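Local coordinates for uncharacterized protein (Enterococcus faecalis, PDB 3D3Y) that is of unknown function but belongs to the M16 metallopeptidase-like family, with a domain classed as inactive, and may bind a metal ion, at residues S80-H86 and Q169-S173; A232-N236 and T310-F314; A157-Y162 and Q413-F417; L196-D202 and P225-K230. All coordinates share one frame; numbering follows the deposited sequence.

How the contacts relate
Contact 1 closes the first loop from the N terminus, joining the hairpin of strands 74-82 and 85-95 to the loop after helix 150-162. That helix opens contact 3 before contact 1 has closed, so the two cross. Contact 3 ends on strand 411-421, near the C terminus, and encloses contacts 4 and 2. Contact 4 ties the end of helix 185-198 and the start of strand 200-207 to the long loop after helix 211-219. Contact 2 starts further along that loop and joins it to the turn between strands 303-309 and 314-321. Contacts 1 and 2 touch between the two large sheets, and contacts 3 and 4 lie about 34 Å apart (centres).

Contact 1: S80-H86 and Q169-S173; sequences SKKGNQH and QKIPS
Lys81 NZ donates to Ile171 O at 2.7 Å, from above the carbonyl plane. Lys81 NZ also reaches Gln169 O at 3.4 Å, a weak bond. Lys81 CG lies anti to the backbone N (chi1 165°) and the chain is extended, which carries the ammonium group across to the loop. At the root of this side chain Lys81 CB packs tightly on Ser173 CB, 3.4 Å away. His86 NE2 gives an equally short bond of 2.7 Å to Ser173 O. This oxygen lies close to the imidazole plane, and the ring N-H meets one of its lone pairs. The other ring nitrogen, ND1, is hydrogen-bonded to Arg43. Gln169 reaches back the other way, its chain bent at chi2. Gln169 NE2 donates almost straight to Gly83 O at 3.0 Å, and less straight to Asn84 OD1 at 3.1 Å. The Asn84 and Gln169 amides are nearly coplanar, and the Asn84 oxygen is met on a lone pair. Gly83 and Asn84 are the central residues of a type II' turn joining strands 74-82 and 85-95. Gln169 OE1 accepts from Arg312, so both polar atoms of this amide are bonded, which should set its rotation. The loop thus meets the hairpin mainly through polar bonds. Ile171 O and Ser173 O each receive a short side-chain bond, and Gln169 O a weak one.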
loop_
_atom_site.group_PDB
_atom_site.type_symbol
_atom_site.label_atom_id
_atom_site.label_comp_id
_atom_site.label_asym_id
_atom_site.label_seq_id
_atom_site.Cartn_x
_atom_site.Cartn_y
_atom_site.Cartn_z
ATOM N N SER A 80 -2.955 4.311 2.720
ATOM C CA SER A 80 -2.082 3.162 2.518
ATOM C C SER A 80 -0.823 3.294 3.363
ATOM O O SER A 80 -0.584 4.322 3.999
ATOM C CB SER A 80 -1.751 2.959 1.026
ATOM O OG SER A 80 -1.243 4.147 0.478
ATOM N N LYS A 81 -0.029 2.233 3.390
ATOM C CA LYS A 81 1.129 2.170 4.269
ATOM C C LYS A 81 2.260 1.849 3.332
ATOM O O LYS A 81 2.086 1.013 2.470
ATOM C CB LYS A 81 0.892 1.020 5.261
ATOM C CG LYS A 81 2.067 0.519 6.056
ATOM C CD LYS A 81 1.497 -0.339 7.217
ATOM C CE LYS A 81 2.480 -1.375 7.680
ATOM N NZ LYS A 81 1.865 -2.318 8.679
ATOM N N LYS A 82 3.409 2.481 3.510
ATOM C CA LYS A 82 4.559 2.199 2.660
ATOM C C LYS A 82 5.781 2.354 3.510
ATOM O O LYS A 82 6.108 3.470 3.928
ATOM C CB LYS A 82 4.652 3.177 1.480
ATOM C CG LYS A 82 5.591 2.708 0.322
ATOM C CD LYS A 82 4.794 1.718 -0.529
ATOM C CE LYS A 82 5.503 1.292 -1.766
ATOM N NZ LYS A 82 4.654 0.199 -2.341
ATOM N N GLY A 83 6.472 1.241 3.768
ATOM C CA GLY A 83 7.668 1.313 4.595
ATOM C C GLY A 83 7.295 1.895 5.947
ATOM O O GLY A 83 6.351 1.411 6.600
ATOM N N ASN A 84 8.037 2.908 6.374
ATOM C CA ASN A 84 7.750 3.591 7.620
ATOM C C ASN A 84 6.809 4.806 7.502
ATOM O O ASN A 84 6.722 5.613 8.428
ATOM C CB ASN A 84 9.047 4.015 8.296
ATOM C CG ASN A 84 8.928 3.996 9.795
ATOM O OD1 ASN A 84 8.429 3.005 10.380
ATOM N ND2 ASN A 84 9.349 5.075 10.438
ATOM N N GLN A 85 6.103 4.924 6.376
ATOM C CA GLN A 85 5.185 6.062 6.116
ATOM C C GLN A 85 3.746 5.579 6.038
ATOM O O GLN A 85 3.473 4.416 5.717
ATOM C CB GLN A 85 5.560 6.763 4.804
ATOM C CG GLN A 85 6.878 7.507 4.872
ATOM C CD GLN A 85 7.354 8.020 3.524
ATOM O OE1 GLN A 85 6.644 7.935 2.521
ATOM N NE2 GLN A 85 8.577 8.565 3.499
ATOM N N HIS A 86 2.820 6.469 6.369
ATOM C CA HIS A 86 1.407 6.179 6.203
ATOM C C HIS A 86 0.872 7.352 5.365
ATOM O O HIS A 86 1.173 8.545 5.644
ATOM C CB HIS A 86 0.691 6.052 7.575
ATOM C CG HIS A 86 -0.699 5.489 7.480
ATOM N ND1 HIS A 86 -1.816 6.281 7.331
ATOM C CD2 HIS A 86 -1.141 4.209 7.480
ATOM C CE1 HIS A 86 -2.894 5.513 7.253
ATOM N NE2 HIS A 86 -2.509 4.247 7.340
ATOM N N GLN A 169 4.715 -0.906 13.367
ATOM C CA GLN A 169 4.715 -1.766 12.178
ATOM C C GLN A 169 3.836 -3.000 12.327
ATOM O O GLN A 169 3.494 -3.629 11.335
ATOM C CB GLN A 169 6.128 -2.194 11.811
ATOM C CG GLN A 169 6.966 -1.077 11.231
ATOM C CD GLN A 169 6.594 -0.726 9.786
ATOM O OE1 GLN A 169 5.832 -1.424 9.136
ATOM N NE2 GLN A 169 7.124 0.365 9.305
ATOM N N LYS A 170 3.495 -3.351 13.571
ATOM C CA LYS A 170 2.581 -4.472 13.823
ATOM C C LYS A 170 1.106 -4.163 13.498
ATOM O O LYS A 170 0.255 -5.060 13.487
ATOM C CB LYS A 170 2.768 -5.015 15.247
ATOM C CG LYS A 170 2.531 -4.029 16.345
ATOM C CD LYS A 170 2.399 -4.719 17.707
ATOM C CE LYS A 170 3.738 -5.126 18.266
ATOM N NZ LYS A 170 3.568 -5.789 19.606
ATOM N N ILE A 171 0.829 -2.908 13.154
ATOM C CA ILE A 171 -0.514 -2.438 12.811
ATOM C C ILE A 171 -0.690 -2.345 11.287
ATOM O O ILE A 171 0.147 -1.706 10.606
ATOM C CB ILE A 171 -0.744 -1.020 13.423
ATOM C CG1 ILE A 171 -0.307 -0.968 14.890
ATOM C CG2 ILE A 171 -2.201 -0.518 13.231
ATOM C CD1 ILE A 171 -1.121 -1.844 15.868
ATOM N N PRO A 172 -1.804 -2.913 10.753
ATOM C CA PRO A 172 -2.122 -2.776 9.328
ATOM C C PRO A 172 -2.453 -1.340 8.942
ATOM O O PRO A 172 -2.796 -0.513 9.793
ATOM C CB PRO A 172 -3.360 -3.653 9.134
ATOM C CG PRO A 172 -3.734 -4.159 10.455
ATOM C CD PRO A 172 -2.794 -3.725 11.493
ATOM N N SER A 173 -2.344 -1.046 7.655
ATOM C CA SER A 173 -2.589 0.293 7.155
ATOM C C SER A 173 -3.962 0.870 7.545
ATOM O O SER A 173 -4.111 2.085 7.578
ATOM C CB SER A 173 -2.442 0.288 5.632
ATOM O OG SER A 173 -3.566 -0.278 5.008
#

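Contact 2: A232-N236 and T310-F314; sequences AIFYN and TFRGF
Phe234 and Phe311 meet obliquely, their ring planes 52° apart and their centroids separated by 5.8 Å. The touching atoms are Phe234 CE1 and Phe311 CD1, at 3.8 Å. Ile233 reaches the same ring of Phe311 by another route. Its CG1 comes to the ring edge, 3.7 Å from Phe311 CD1, while its CG2 lies over the centre of one face of the Phe234 ring. CG1 stands anti to the backbone N (chi1 -179°), which sends this branch to Phe311 and leaves CG2 for Phe234. Ile233 therefore packs against both aromatic rings. The backbones are joined beside this cluster by one hydrogen bond, Tyr235 N to Phe311 O at 2.9 Å. Phe234 CA adds a CA-H...O contact to the same oxygen at 3.4 Å, and Arg312 CA makes a similar one to Tyr235 O. Tyr235 CB and Arg312 CG touch at 4.1 Å, but the guanidinium runs on past the contact. It forms a salt bridge with Asp309 and hydrogen bonds with Gln159 and Gln169. Tyr235 OH bonds Gln237. Gly313 and Phe314 form a G1 beta bulge opposite Asp309, at the turn between strands 303-309 and 314-321. Helix 368-380 packs beside the apolar cluster, with Leu380 against Ile233 and Leu377 against Phe311. Lys82, from strand 74-82, makes a cation-pi contact with the Phe311 ring.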
loop_
_atom_site.group_PDB
_atom_site.type_symbol
_atom_site.label_atom_id
_atom_site.label_comp_id
_atom_site.label_asym_id
_atom_site.label_seq_id
_atom_site.Cartn_x
_atom_site.Cartn_y
_atom_site.Cartn_z
ATOM N N ALA A 232 11.488 8.775 7.310
ATOM C CA ALA A 232 12.280 7.827 6.528
ATOM C C ALA A 232 11.337 6.833 5.871
ATOM O O ALA A 232 10.383 6.371 6.495
ATOM C CB ALA A 232 13.268 7.121 7.393
ATOM N N ILE A 233 11.553 6.533 4.598
ATOM C CA ILE A 233 10.613 5.638 3.945
ATOM C C ILE A 233 10.804 4.167 4.377
ATOM O O ILE A 233 9.822 3.455 4.608
ATOM C CB ILE A 233 10.569 5.788 2.399
ATOM C CG1 ILE A 233 9.523 4.805 1.845
ATOM C CG2 ILE A 233 11.926 5.554 1.773
ATOM C CD1 ILE A 233 8.423 5.370 1.012
ATOM N N PHE A 234 12.048 3.721 4.482
ATOM C CA PHE A 234 12.307 2.307 4.676
ATOM C C PHE A 234 12.157 1.963 6.147
ATOM O O PHE A 234 12.414 2.809 7.025
ATOM C CB PHE A 234 13.707 1.910 4.182
ATOM C CG PHE A 234 13.893 2.047 2.692
ATOM C CD1 PHE A 234 12.898 1.655 1.800
ATOM C CD2 PHE A 234 15.076 2.564 2.182
ATOM C CE1 PHE A 234 13.075 1.779 0.396
ATOM C CE2 PHE A 234 15.269 2.686 0.773
ATOM C CZ PHE A 234 14.258 2.286 -0.108
ATOM N N TYR A 235 11.737 0.731 6.416
ATOM C CA TYR A 235 11.798 0.215 7.787
ATOM C C TYR A 235 12.773 -0.960 7.812
ATOM O O TYR A 235 12.749 -1.819 6.929
ATOM C CB TYR A 235 10.428 -0.237 8.304
ATOM C CG TYR A 235 10.493 -0.997 9.626
ATOM C CD1 TYR A 235 10.406 -0.322 10.860
ATOM C CD2 TYR A 235 10.662 -2.385 9.644
ATOM C CE1 TYR A 235 10.467 -1.019 12.082
ATOM C CE2 TYR A 235 10.725 -3.093 10.861
ATOM C CZ TYR A 235 10.627 -2.409 12.063
ATOM O OH TYR A 235 10.683 -3.144 13.231
ATOM N N ASN A 236 13.602 -0.978 8.854
ATOM C CA ASN A 236 14.555 -2.047 9.102
ATOM C C ASN A 236 14.537 -2.440 10.595
ATOM O O ASN A 236 14.176 -1.636 11.469
ATOM C CB ASN A 236 15.963 -1.574 8.670
ATOM C CG ASN A 236 17.032 -2.612 8.923
ATOM O OD1 ASN A 236 17.019 -3.690 8.305
ATOM N ND2 ASN A 236 17.961 -2.309 9.853
ATOM N N THR A 310 9.650 -4.637 -0.391
ATOM C CA THR A 310 10.973 -4.026 -0.587
ATOM C C THR A 310 11.050 -2.631 0.048
ATOM O O THR A 310 12.002 -1.859 -0.212
ATOM C CB THR A 310 11.315 -3.940 -2.102
ATOM O OG1 THR A 310 10.326 -3.143 -2.753
ATOM C CG2 THR A 310 11.260 -5.330 -2.732
ATOM N N PHE A 311 10.046 -2.291 0.858
ATOM C CA PHE A 311 10.120 -1.113 1.724
ATOM C C PHE A 311 10.309 -1.456 3.226
ATOM O O PHE A 311 10.785 -0.622 4.009
ATOM C CB PHE A 311 8.925 -0.172 1.440
ATOM C CG PHE A 311 8.963 0.424 0.025
ATOM C CD1 PHE A 311 9.335 1.744 -0.176
ATOM C CD2 PHE A 311 8.700 -0.366 -1.091
ATOM C CE1 PHE A 311 9.402 2.279 -1.482
ATOM C CE2 PHE A 311 8.798 0.157 -2.397
ATOM C CZ PHE A 311 9.125 1.470 -2.579
ATOM N N ARG A 312 9.986 -2.689 3.608
ATOM C CA ARG A 312 10.172 -3.132 4.995
ATOM C C ARG A 312 11.149 -4.313 5.105
ATOM O O ARG A 312 11.328 -4.845 6.195
ATOM C CB ARG A 312 8.820 -3.467 5.684
ATOM C CG ARG A 312 7.875 -2.286 5.809
ATOM C CD ARG A 312 6.609 -2.624 6.587
ATOM N NE ARG A 312 5.767 -3.609 5.927
ATOM C CZ ARG A 312 4.746 -4.212 6.533
ATOM N NH1 ARG A 312 4.470 -3.930 7.806
ATOM N NH2 ARG A 312 4.013 -5.081 5.872
ATOM N N GLY A 313 11.755 -4.724 3.984
ATOM C CA GLY A 313 12.860 -5.722 3.968
ATOM C C GLY A 313 12.543 -7.130 4.474
ATOM O O GLY A 313 13.337 -7.739 5.200
ATOM N N PHE A 314 11.420 -7.664 4.033
ATOM C CA PHE A 314 10.980 -8.970 4.452
ATOM C C PHE A 314 10.169 -9.637 3.356
ATOM O O PHE A 314 9.759 -9.009 2.370
ATOM C CB PHE A 314 10.268 -8.915 5.815
ATOM C CG PHE A 314 8.793 -8.604 5.750
ATOM C CD1 PHE A 314 7.873 -9.559 6.145
ATOM C CD2 PHE A 314 8.319 -7.348 5.350
ATOM C CE1 PHE A 314 6.495 -9.298 6.112
ATOM C CE2 PHE A 314 6.937 -7.077 5.308
ATOM C CZ PHE A 314 6.029 -8.052 5.681
#

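Contact 3: A157-Y162 and Q413-F417; sequences ALQSVY and QAIFF
Ala157 CB sits over the centre of one face of the Phe416 ring, in a close CH-pi contact. The methyl carbon is 3.5 Å from the ring centroid and only 12° off the ring normal. This close contact lies at the partly exposed edge, for Ala157 is the one touching residue that is not buried. Phe416 CG is anti to the backbone N (chi1 179°), which lays the ring beneath the first turn of 157-162. One turn further along the helix, Val161 CG1 presses on Ala414 CB at 3.6 Å. The other branch is looser, with Val161 CG2 4.5 Å from Phe416 CD1. Leu158 sends CD1 down to the strand backbone, 3.8 Å from Phe416 N and 3.9 Å from Ala414 O. Helix 150-162, from the first half of the chain, thus lies on one face of the sheet of the second half. The contact joins the two halves, consistent with M16-like proteins built of two alpha/beta units. The axes of helix segment 157-162 and strand segment 413-417 approach to 7.8 Å and run roughly antiparallel, at 148°. No hydrogen bond joins the two segments. At the other end the Tyr162 ring meets Gln413 CB obliquely, through CE1 at 3.7 Å, where the strand carries a classic beta bulge opposite Ala260. Ile415 turns its side chain to the other face of the strand, toward Leu257 and Ile243.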
loop_
_atom_site.group_PDB
_atom_site.type_symbol
_atom_site.label_atom_id
_atom_site.label_comp_id
_atom_site.label_asym_id
_atom_site.label_seq_id
_atom_site.Cartn_x
_atom_site.Cartn_y
_atom_site.Cartn_z
ATOM N N ALA A 157 -1.485 -11.518 11.325
ATOM C CA ALA A 157 -0.959 -12.073 12.564
ATOM C C ALA A 157 0.521 -12.406 12.409
ATOM O O ALA A 157 1.302 -12.225 13.342
ATOM C CB ALA A 157 -1.738 -13.326 13.000
ATOM N N LEU A 158 0.899 -12.914 11.239
ATOM C CA LEU A 158 2.308 -13.163 10.966
ATOM C C LEU A 158 3.085 -11.852 11.069
ATOM O O LEU A 158 4.132 -11.793 11.698
ATOM C CB LEU A 158 2.493 -13.770 9.565
ATOM C CG LEU A 158 3.943 -13.951 9.096
ATOM C CD1 LEU A 158 4.600 -15.054 9.909
ATOM C CD2 LEU A 158 3.930 -14.280 7.601
ATOM N N GLN A 159 2.566 -10.819 10.418
ATOM C CA GLN A 159 3.201 -9.501 10.487
ATOM C C GLN A 159 3.366 -8.967 11.922
ATOM O O GLN A 159 4.424 -8.390 12.266
ATOM C CB GLN A 159 2.499 -8.523 9.549
ATOM C CG GLN A 159 2.825 -8.838 8.086
ATOM C CD GLN A 159 2.264 -7.826 7.080
ATOM O OE1 GLN A 159 2.229 -6.621 7.332
ATOM N NE2 GLN A 159 1.874 -8.324 5.917
ATOM N N SER A 160 2.352 -9.184 12.777
ATOM C CA SER A 160 2.449 -8.773 14.194
ATOM C C SER A 160 3.605 -9.452 14.905
ATOM O O SER A 160 4.240 -8.839 15.753
ATOM C CB SER A 160 1.179 -9.086 14.989
ATOM O OG SER A 160 0.152 -8.194 14.631
ATOM N N VAL A 161 3.861 -10.716 14.569
ATOM C CA VAL A 161 4.950 -11.478 15.172
ATOM C C VAL A 161 6.260 -10.971 14.596
ATOM O O VAL A 161 7.163 -10.586 15.356
ATOM C CB VAL A 161 4.829 -13.000 14.940
ATOM C CG1 VAL A 161 6.009 -13.743 15.603
ATOM C CG2 VAL A 161 3.521 -13.497 15.529
ATOM N N TYR A 162 6.354 -10.939 13.266
ATOM C CA TYR A 162 7.605 -10.484 12.617
ATOM C C TYR A 162 8.033 -9.097 13.126
ATOM O O TYR A 162 9.204 -8.884 13.463
ATOM C CB TYR A 162 7.514 -10.513 11.062
ATOM C CG TYR A 162 8.813 -10.051 10.399
ATOM C CD1 TYR A 162 9.861 -10.941 10.196
ATOM C CD2 TYR A 162 9.013 -8.705 10.052
ATOM C CE1 TYR A 162 11.069 -10.526 9.614
ATOM C CE2 TYR A 162 10.235 -8.274 9.473
ATOM C CZ TYR A 162 11.242 -9.194 9.255
ATOM O OH TYR A 162 12.452 -8.795 8.692
ATOM N N GLN A 413 12.509 -15.767 10.410
ATOM C CA GLN A 413 12.373 -15.000 11.657
ATOM C C GLN A 413 11.115 -15.305 12.466
ATOM O O GLN A 413 11.128 -15.238 13.699
ATOM C CB GLN A 413 12.442 -13.487 11.372
ATOM C CG GLN A 413 13.867 -12.976 10.941
ATOM C CD GLN A 413 14.887 -13.011 12.069
ATOM O OE1 GLN A 413 15.547 -14.046 12.324
ATOM N NE2 GLN A 413 15.028 -11.893 12.761
ATOM N N ALA A 414 10.021 -15.633 11.789
ATOM C CA ALA A 414 8.773 -15.842 12.500
ATOM C C ALA A 414 7.927 -16.859 11.759
ATOM O O ALA A 414 7.983 -16.954 10.540
ATOM C CB ALA A 414 8.026 -14.495 12.681
ATOM N N ILE A 415 7.163 -17.640 12.508
ATOM C CA ILE A 415 6.243 -18.599 11.921
ATOM C C ILE A 415 4.928 -18.406 12.674
ATOM O O ILE A 415 4.906 -18.428 13.920
ATOM C CB ILE A 415 6.688 -20.067 12.184
ATOM C CG1 ILE A 415 7.993 -20.405 11.472
ATOM C CG2 ILE A 415 5.544 -21.067 11.821
ATOM C CD1 ILE A 415 8.639 -21.663 11.995
ATOM N N PHE A 416 3.836 -18.220 11.941
ATOM C CA PHE A 416 2.540 -18.133 12.586
ATOM C C PHE A 416 1.676 -19.271 12.085
ATOM O O PHE A 416 1.558 -19.488 10.869
ATOM C CB PHE A 416 1.850 -16.783 12.310
ATOM C CG PHE A 416 0.484 -16.676 12.951
ATOM C CD1 PHE A 416 0.359 -16.410 14.306
ATOM C CD2 PHE A 416 -0.672 -16.930 12.205
ATOM C CE1 PHE A 416 -0.914 -16.348 14.905
ATOM C CE2 PHE A 416 -1.950 -16.879 12.788
ATOM C CZ PHE A 416 -2.072 -16.593 14.137
ATOM N N PHE A 417 1.089 -19.996 13.028
ATOM C CA PHE A 417 0.262 -21.157 12.745
ATOM C C PHE A 417 -1.156 -20.927 13.280
ATOM O O PHE A 417 -1.365 -20.769 14.488
ATOM C CB PHE A 417 0.931 -22.382 13.388
ATOM C CG PHE A 417 0.194 -23.697 13.195
ATOM C CD1 PHE A 417 -0.424 -24.011 11.991
ATOM C CD2 PHE A 417 0.169 -24.635 14.229
ATOM C CE1 PHE A 417 -1.065 -25.250 11.806
ATOM C CE2 PHE A 417 -0.487 -25.876 14.063
ATOM C CZ PHE A 417 -1.094 -26.182 12.835
#

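Contact 4: L196-D202 and P225-K230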
loop_
_atom_site.group_PDB
_atom_site.type_symbol
_atom_site.label_atom_id
_atom_site.label_comp_id
_atom_site.label_asym_id
_atom_site.label_seq_id
_atom_site.Cartn_x
_atom_site.Cartn_y
_atom_site.Cartn_z
ATOM N N LEU A 196 -3.738 18.357 9.098
ATOM C CA LEU A 196 -3.724 19.486 8.181
ATOM C C LEU A 196 -2.523 20.396 8.460
ATOM O O LEU A 196 -1.893 20.870 7.528
ATOM C CB LEU A 196 -5.064 20.255 8.190
ATOM C CG LEU A 196 -5.326 21.225 7.006
ATOM C CD1 LEU A 196 -5.300 20.581 5.617
ATOM C CD2 LEU A 196 -6.603 22.080 7.170
ATOM N N ALA A 197 -2.194 20.586 9.734
ATOM C CA ALA A 197 -1.079 21.444 10.121
ATOM C C ALA A 197 0.322 20.824 9.999
ATOM O O ALA A 197 1.281 21.545 9.820
ATOM C CB ALA A 197 -1.313 21.988 11.519
ATOM N N GLU A 198 0.436 19.494 10.083
ATOM C CA GLU A 198 1.745 18.821 10.280
ATOM C C GLU A 198 2.280 17.919 9.137
ATOM O O GLU A 198 3.492 17.743 9.004
ATOM C CB GLU A 198 1.749 18.032 11.610
ATOM C CG GLU A 198 1.216 18.839 12.798
ATOM C CD GLU A 198 1.580 18.263 14.168
ATOM O OE1 GLU A 198 1.882 17.050 14.291
ATOM O OE2 GLU A 198 1.536 19.043 15.129
ATOM N N ASP A 199 1.402 17.345 8.330
ATOM C CA ASP A 199 1.851 16.349 7.360
ATOM C C ASP A 199 2.587 17.035 6.211
ATOM O O ASP A 199 2.284 18.190 5.869
ATOM C CB ASP A 199 0.663 15.561 6.774
ATOM C CG ASP A 199 0.178 14.389 7.665
ATOM O OD1 ASP A 199 0.399 14.343 8.914
ATOM O OD2 ASP A 199 -0.496 13.494 7.076
ATOM N N GLN A 200 3.539 16.322 5.606
ATOM C CA GLN A 200 4.095 16.747 4.320
ATOM C C GLN A 200 3.017 16.504 3.271
ATOM O O GLN A 200 2.377 15.445 3.249
ATOM C CB GLN A 200 5.388 15.998 3.982
ATOM C CG GLN A 200 6.593 16.447 4.850
ATOM C CD GLN A 200 6.349 16.175 6.334
ATOM O OE1 GLN A 200 6.034 15.044 6.731
ATOM N NE2 GLN A 200 6.488 17.210 7.158
ATOM N N VAL A 201 2.789 17.494 2.417
ATOM C CA VAL A 201 1.691 17.410 1.458
ATOM C C VAL A 201 2.289 17.532 0.065
ATOM O O VAL A 201 3.113 18.418 -0.182
ATOM C CB VAL A 201 0.652 18.552 1.695
ATOM C CG1 VAL A 201 -0.507 18.456 0.681
ATOM C CG2 VAL A 201 0.084 18.474 3.107
ATOM N N ASP A 202 1.899 16.629 -0.828
ATOM C CA ASP A 202 2.323 16.723 -2.226
ATOM C C ASP A 202 1.096 16.564 -3.115
ATOM O O ASP A 202 0.238 15.707 -2.887
ATOM C CB ASP A 202 3.433 15.703 -2.554
ATOM C CG ASP A 202 4.758 16.094 -1.947
ATOM O OD1 ASP A 202 5.507 16.869 -2.578
ATOM O OD2 ASP A 202 5.042 15.655 -0.810
ATOM N N PRO A 225 2.745 26.782 6.534
ATOM C CA PRO A 225 4.047 26.138 6.368
ATOM C C PRO A 225 4.210 25.015 7.364
ATOM O O PRO A 225 3.647 25.057 8.452
ATOM C CB PRO A 225 5.075 27.274 6.689
ATOM C CG PRO A 225 4.312 28.506 6.570
ATOM C CD PRO A 225 2.883 28.193 6.922
ATOM N N ARG A 226 4.924 23.977 6.969
ATOM C CA ARG A 226 5.314 22.941 7.928
ATOM C C ARG A 226 6.648 22.369 7.495
ATOM O O ARG A 226 7.209 22.807 6.493
ATOM C CB ARG A 226 4.213 21.863 8.122
ATOM C CG ARG A 226 4.088 20.821 7.006
ATOM C CD ARG A 226 3.388 21.312 5.710
ATOM N NE ARG A 226 2.203 22.147 5.931
ATOM C CZ ARG A 226 0.983 21.711 6.248
ATOM N NH1 ARG A 226 0.708 20.416 6.394
ATOM N NH2 ARG A 226 0.010 22.598 6.426
ATOM N N GLU A 227 7.168 21.426 8.267
ATOM C CA GLU A 227 8.457 20.797 7.980
ATOM C C GLU A 227 8.473 20.204 6.577
ATOM O O GLU A 227 7.493 19.599 6.133
ATOM C CB GLU A 227 8.746 19.702 9.011
ATOM C CG GLU A 227 8.904 20.219 10.432
ATOM C CD GLU A 227 10.230 20.934 10.662
ATOM O OE1 GLU A 227 10.827 21.442 9.677
ATOM O OE2 GLU A 227 10.680 20.999 11.836
ATOM N N GLU A 228 9.593 20.377 5.891
ATOM C CA GLU A 228 9.753 19.844 4.537
ATOM C C GLU A 228 10.162 18.352 4.518
ATOM O O GLU A 228 9.715 17.587 3.651
ATOM C CB GLU A 228 10.762 20.702 3.768
ATOM C CG GLU A 228 10.877 20.371 2.295
ATOM C CD GLU A 228 9.747 20.937 1.439
ATOM O OE1 GLU A 228 9.378 22.123 1.576
ATOM O OE2 GLU A 228 9.256 20.188 0.588
ATOM N N GLY A 229 10.988 17.946 5.478
ATOM C CA GLY A 229 11.444 16.557 5.591
ATOM C C GLY A 229 10.336 15.543 5.874
ATOM O O GLY A 229 9.553 15.700 6.805
ATOM N N LYS A 230 10.276 14.482 5.079
ATOM C CA LYS A 230 9.354 13.374 5.368
ATOM C C LYS A 230 9.997 12.363 6.335
ATOM O O LYS A 230 11.220 12.306 6.454
ATOM C CB LYS A 230 8.983 12.660 4.067
ATOM C CG LYS A 230 8.114 13.512 3.128
ATOM C CD LYS A 230 7.709 12.729 1.891
ATOM C CE LYS A 230 6.746 13.513 1.019
ATOM N NZ LYS A 230 7.411 14.622 0.267
HETATM O O HOH W 1 1.418 24.053 9.857
#
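Arg226 lays its guanidinium under Ala197 O, which lies over the centre of one face of the group, 3.5 Å from its plane. The edges of the group make the hydrogen bonds. NH1 and NH2 both grip Leu196 O end-on, at 2.9 and 2.8 Å. NH1 also donates to Asp199 O at 2.8 Å, in a straighter bond. Both acceptors lie near the guanidinium plane, and these in-plane bonds fix the orientation of the group. The side chain is bent at chi2 and chi3, which folds it back on the end of helix 185-198. Leu196 O belongs to the last turn of that helix, and Asp199 is the first residue to leave it. A water lies between Ala197 O and Pro225 O, though its distance to Ala197 O is doubtfully short. Gln200 projects the opposite way, into the curve of 226-230. Its NE2 donates to Glu227 O at 2.8 Å, and the bond is nearly straight although the donor stands above the carbonyl plane. Lys230 CG packs on Gln200 CG at 3.7 Å. The lysine is extended as far as CE and then bends at chi4 (74°), bringing NZ to Asp202 OD2 in a 2.8 Å salt bridge. The ammonium group meets that oxygen on the syn side, somewhat out of the carboxylate plane. Asp202 OD1 bonds His15. Val201, in strand 200-207, makes backbone bonds with Gly11 and Asn13, and Gln200 and Asp202 pair with strand 24-34. Tyr376 and Leu380 of helix 368-380 pack beside Lys230.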